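Side-chain contacts in Rna-directed RNA polymerase (PDB 3ZED), which synthesises RNA on an RNA template from ribonucleoside triphosphates as the polymerase of a birnavirus, and probably also occurs covalently attached to the genomic RNA: residues Arg218-Pro221 with Ser222-Ile225; Met419-Leu422 with Leu423-Trp427. All coordinates share one frame; numbering follows the deposited sequence.

Contact 1: Arg218-Pro221 with Ser222-Ile225; sequences RWAP and SWLI
The side chains of W219 and W223 cross at about a right angle, and with A220 and L224 they form the apolar centre of a short 3-10 turn leading into strand 225-226 of the polymerase. CD1 of W219 comes within 4.2 Å of CE3 of W223, a glancing approach between the five-membered part of one indole and the six-membered part of the other, not a stack. Beside it the methyl of A220 fills in, its CB 3.9 Å from CD1 of W223. The first torsion of W223 (chi1 -75°) leaves its ring beside its own backbone N, on the side where A220 lies. CD1 of L224 also reaches back to CB of W219 at 4.2 Å. Within the 218-221 segment, CB of R218 lies over one face of the W219 indole, nearer its rim than its middle.

Moving outward, the backbone holds these side chains in place through successive i to i+3 bonds. W223 N donates to A220 O at 3.1 Å. L224 N does the same to P221 O at 3.0 Å, and I225 N follows with a bond to S222 O. The tight coil also brings CB of L224 to 3.3 Å from P221 O.

P221 faces L330, L331 and M334 of helix 326-340, and R79 makes a cation-pi contact with W223. At the polar edge, R218 NE pairs with D216, while W440 NE1 donates to W219 O. S222 places OG between its backbone N and carbonyl carbon, where OG is hydrogen-bonded to OD2 of D268 on helix 260-278.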
loop_
_atom_site.group_PDB
_atom_site.type_symbol
_atom_site.label_atom_id
_atom_site.label_comp_id
_atom_site.label_asym_id
_atom_site.label_seq_id
_atom_site.Cartn_x
_atom_site.Cartn_y
_atom_site.Cartn_z
ATOM N N ARG B 218 1.674 -14.675 -19.665
ATOM C CA ARG B 218 1.093 -15.387 -20.801
ATOM C C ARG B 218 0.134 -16.491 -20.401
ATOM O O ARG B 218 -0.503 -17.078 -21.283
ATOM C CB ARG B 218 2.199 -16.039 -21.670
ATOM C CG ARG B 218 3.259 -15.110 -22.225
ATOM C CD ARG B 218 4.438 -15.908 -22.764
ATOM N NE ARG B 218 5.512 -15.033 -23.234
ATOM C CZ ARG B 218 5.535 -14.443 -24.425
ATOM N NH1 ARG B 218 4.547 -14.635 -25.285
ATOM N NH2 ARG B 218 6.540 -13.648 -24.758
ATOM N N TRP B 219 0.071 -16.836 -19.114
ATOM C CA TRP B 219 -0.696 -17.998 -18.697
ATOM C C TRP B 219 -1.746 -17.743 -17.641
ATOM O O TRP B 219 -1.766 -16.689 -16.990
ATOM C CB TRP B 219 0.285 -19.055 -18.158
ATOM C CG TRP B 219 1.224 -19.573 -19.213
ATOM C CD1 TRP B 219 0.945 -20.499 -20.179
ATOM C CD2 TRP B 219 2.554 -19.109 -19.470
ATOM N NE1 TRP B 219 2.044 -20.684 -20.989
ATOM C CE2 TRP B 219 3.040 -19.830 -20.587
ATOM C CE3 TRP B 219 3.384 -18.147 -18.863
ATOM C CZ2 TRP B 219 4.337 -19.655 -21.082
ATOM C CZ3 TRP B 219 4.661 -17.961 -19.367
ATOM C CH2 TRP B 219 5.125 -18.707 -20.460
ATOM N N ALA B 220 -2.616 -18.757 -17.461
ATOM C CA ALA B 220 -3.622 -18.796 -16.404
ATOM C C ALA B 220 -2.881 -18.939 -15.056
ATOM O O ALA B 220 -1.866 -19.642 -15.014
ATOM C CB ALA B 220 -4.569 -19.970 -16.632
ATOM N N PRO B 221 -3.331 -18.291 -13.965
ATOM C CA PRO B 221 -2.583 -18.373 -12.694
ATOM C C PRO B 221 -2.215 -19.777 -12.201
ATOM O O PRO B 221 -1.087 -19.935 -11.732
ATOM C CB PRO B 221 -3.517 -17.692 -11.695
ATOM C CG PRO B 221 -4.250 -16.714 -12.518
ATOM C CD PRO B 221 -4.481 -17.379 -13.842
ATOM N N SER B 222 -3.133 -20.778 -12.290
ATOM C CA SER B 222 -2.882 -22.149 -11.815
ATOM C C SER B 222 -1.692 -22.820 -12.518
ATOM O O SER B 222 -1.090 -23.735 -11.949
ATOM C CB SER B 222 -4.120 -23.022 -11.991
ATOM O OG SER B 222 -4.435 -23.223 -13.362
ATOM N N TRP B 223 -1.363 -22.379 -13.752
ATOM C CA TRP B 223 -0.261 -22.931 -14.535
ATOM C C TRP B 223 1.118 -22.471 -13.989
ATOM O O TRP B 223 2.150 -22.956 -14.449
ATOM C CB TRP B 223 -0.421 -22.556 -16.013
ATOM C CG TRP B 223 -1.484 -23.329 -16.730
ATOM C CD1 TRP B 223 -2.796 -23.451 -16.375
ATOM C CD2 TRP B 223 -1.338 -24.031 -17.973
ATOM N NE1 TRP B 223 -3.473 -24.205 -17.310
ATOM C CE2 TRP B 223 -2.609 -24.543 -18.320
ATOM C CE3 TRP B 223 -0.259 -24.246 -18.849
ATOM C CZ2 TRP B 223 -2.821 -25.306 -19.483
ATOM C CZ3 TRP B 223 -0.467 -24.999 -20.000
ATOM C CH2 TRP B 223 -1.734 -25.520 -20.309
ATOM N N LEU B 224 1.129 -21.541 -13.023
ATOM C CA LEU B 224 2.354 -21.046 -12.392
ATOM C C LEU B 224 2.747 -21.957 -11.195
ATOM O O LEU B 224 3.797 -21.754 -10.570
ATOM C CB LEU B 224 2.172 -19.576 -11.963
ATOM C CG LEU B 224 2.643 -18.496 -12.962
ATOM C CD1 LEU B 224 1.861 -18.550 -14.293
ATOM C CD2 LEU B 224 2.568 -17.113 -12.339
ATOM N N ILE B 225 1.910 -22.986 -10.918
ATOM C CA ILE B 225 2.157 -23.974 -9.879
ATOM C C ILE B 225 2.811 -25.170 -10.533
ATOM O O ILE B 225 2.247 -25.800 -11.431
ATOM C CB ILE B 225 0.904 -24.398 -9.051
ATOM C CG1 ILE B 225 0.248 -23.213 -8.329
ATOM C CG2 ILE B 225 1.286 -25.511 -8.041
ATOM C CD1 ILE B 225 -1.211 -23.420 -8.099
#

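Contact 2: Met419-Leu422 with Leu423-Trp427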
loop_
_atom_site.group_PDB
_atom_site.type_symbol
_atom_site.label_atom_id
_atom_site.label_comp_id
_atom_site.label_asym_id
_atom_site.label_seq_id
_atom_site.Cartn_x
_atom_site.Cartn_y
_atom_site.Cartn_z
ATOM N N MET B 419 0.308 0.846 -15.469
ATOM C CA MET B 419 0.334 -0.426 -16.220
ATOM C C MET B 419 1.222 -0.292 -17.458
ATOM O O MET B 419 1.984 -1.214 -17.770
ATOM C CB MET B 419 -1.095 -0.872 -16.624
ATOM C CG MET B 419 -1.855 -1.523 -15.487
ATOM S SD MET B 419 -1.087 -3.060 -14.923
ATOM C CE MET B 419 -2.501 -3.862 -14.153
ATOM N N TYR B 420 1.145 0.875 -18.141
ATOM C CA TYR B 420 1.989 1.176 -19.297
ATOM C C TYR B 420 3.474 1.128 -18.876
ATOM O O TYR B 420 4.278 0.486 -19.539
ATOM C CB TYR B 420 1.615 2.551 -19.882
ATOM C CG TYR B 420 2.524 2.994 -21.006
ATOM C CD1 TYR B 420 2.264 2.626 -22.326
ATOM C CD2 TYR B 420 3.649 3.778 -20.754
ATOM C CE1 TYR B 420 3.118 2.998 -23.360
ATOM C CE2 TYR B 420 4.512 4.152 -21.781
ATOM C CZ TYR B 420 4.235 3.768 -23.086
ATOM O OH TYR B 420 5.072 4.146 -24.109
ATOM N N TYR B 421 3.820 1.811 -17.766
ATOM C CA TYR B 421 5.182 1.875 -17.237
ATOM C C TYR B 421 5.714 0.482 -16.863
ATOM O O TYR B 421 6.836 0.145 -17.238
ATOM C CB TYR B 421 5.240 2.820 -16.027
ATOM C CG TYR B 421 6.620 2.935 -15.422
ATOM C CD1 TYR B 421 7.667 3.514 -16.130
ATOM C CD2 TYR B 421 6.878 2.467 -14.140
ATOM C CE1 TYR B 421 8.946 3.605 -15.587
ATOM C CE2 TYR B 421 8.150 2.561 -13.579
ATOM C CZ TYR B 421 9.184 3.119 -14.312
ATOM O OH TYR B 421 10.428 3.236 -13.757
ATOM N N LEU B 422 4.903 -0.337 -16.176
ATOM C CA LEU B 422 5.303 -1.690 -15.782
ATOM C C LEU B 422 5.512 -2.611 -16.994
ATOM O O LEU B 422 6.468 -3.376 -17.013
ATOM C CB LEU B 422 4.260 -2.314 -14.840
ATOM C CG LEU B 422 4.079 -1.674 -13.429
ATOM C CD1 LEU B 422 2.954 -2.343 -12.690
ATOM C CD2 LEU B 422 5.340 -1.804 -12.575
ATOM N N LEU B 423 4.626 -2.536 -18.007
ATOM C CA LEU B 423 4.715 -3.409 -19.181
ATOM C C LEU B 423 5.807 -2.990 -20.158
ATOM O O LEU B 423 6.338 -3.857 -20.832
ATOM C CB LEU B 423 3.369 -3.524 -19.914
ATOM C CG LEU B 423 2.524 -4.763 -19.565
ATOM C CD1 LEU B 423 2.047 -4.725 -18.100
ATOM C CD2 LEU B 423 1.326 -4.883 -20.500
ATOM N N THR B 424 6.173 -1.694 -20.209
ATOM C CA THR B 424 7.221 -1.230 -21.121
ATOM C C THR B 424 8.612 -1.309 -20.449
ATOM O O THR B 424 9.553 -1.745 -21.084
ATOM C CB THR B 424 6.925 0.200 -21.663
ATOM O OG1 THR B 424 6.792 1.124 -20.583
ATOM C CG2 THR B 424 5.673 0.263 -22.525
ATOM N N ARG B 425 8.740 -0.894 -19.182
ATOM C CA ARG B 425 10.032 -0.858 -18.498
ATOM C C ARG B 425 10.331 -2.122 -17.674
ATOM O O ARG B 425 11.500 -2.394 -17.412
ATOM C CB ARG B 425 10.138 0.400 -17.595
ATOM C CG ARG B 425 10.597 1.684 -18.307
ATOM C CD ARG B 425 9.592 2.212 -19.321
ATOM N NE ARG B 425 10.049 3.471 -19.905
ATOM C CZ ARG B 425 9.432 4.133 -20.874
ATOM N NH1 ARG B 425 8.296 3.675 -21.387
ATOM N NH2 ARG B 425 9.943 5.264 -21.338
ATOM N N GLY B 426 9.301 -2.859 -17.270
ATOM C CA GLY B 426 9.474 -4.064 -16.466
ATOM C C GLY B 426 9.399 -5.327 -17.303
ATOM O O GLY B 426 10.409 -6.003 -17.521
ATOM N N TRP B 427 8.192 -5.615 -17.819
ATOM C CA TRP B 427 7.838 -6.788 -18.621
ATOM C C TRP B 427 8.365 -6.675 -20.050
ATOM O O TRP B 427 7.605 -6.778 -21.027
ATOM C CB TRP B 427 6.312 -6.968 -18.582
ATOM C CG TRP B 427 5.846 -7.367 -17.209
ATOM C CD1 TRP B 427 5.233 -6.573 -16.286
ATOM C CD2 TRP B 427 6.058 -8.634 -16.572
ATOM N NE1 TRP B 427 5.004 -7.281 -15.133
ATOM C CE2 TRP B 427 5.506 -8.547 -15.276
ATOM C CE3 TRP B 427 6.653 -9.847 -16.981
ATOM C CZ2 TRP B 427 5.528 -9.625 -14.381
ATOM C CZ3 TRP B 427 6.696 -10.904 -16.087
ATOM C CH2 TRP B 427 6.121 -10.798 -14.811
#
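T424 lays its methyl over one face of the Y420 ring, with CG2 3.9 Å from the centroid and 15° off the normal, a CH-pi contact one helical turn along. OG1 of the same side chain sits between its own backbone N and carbonyl carbon (chi1 58°), and from there it donates to Y420 O at 2.8 Å. T424 N reaches that oxygen from the opposite face of the carbonyl plane, so two bonds grip it.

R425 bends at chi2 and runs across Y421 at about a right angle, its CG 3.7 Å from Y421 CE1. Its guanidinium then crosses beside Y420, the two planes 52° apart. NH1 donates to T424 OG1 at 3.1 Å with the oxygen in the guanidinium plane, which helps fix the group's rotation. R425 makes salt bridges through NH2 to E195 and through NE to E202, and Y420 OH is hydrogen-bonded to E195.

Around 423-426 the helix widens: L422 O receives G426 N and W427 N, each at 2.9 Å. The W427 bond, i to i+5, is the mark of a pi-type turn, here in the last part of helix 412-426, within the palm region of the polymerase.

How the contacts relate
Contact 1 precedes contact 2 in the chain, and the two do not touch: their centres are 20 Å apart and their nearest atoms about 7 Å. Helix 326-340 links them. P221 and L224 of contact 1 pack on M334, and M419 and L423 of contact 2 pack on V335, the next residue of that helix. Both lie in the palm region, away from the predicted GTP site and the potassium sites. The side chain of Y421 in contact 2 is about 10 Å from a bound potassium ion. Contact 1 is a turn between helix 194-204 and strand 225-226, packed also on helix 260-278, whereas contact 2 lies on helix 412-426, packed on helices 194-204 and 724-732.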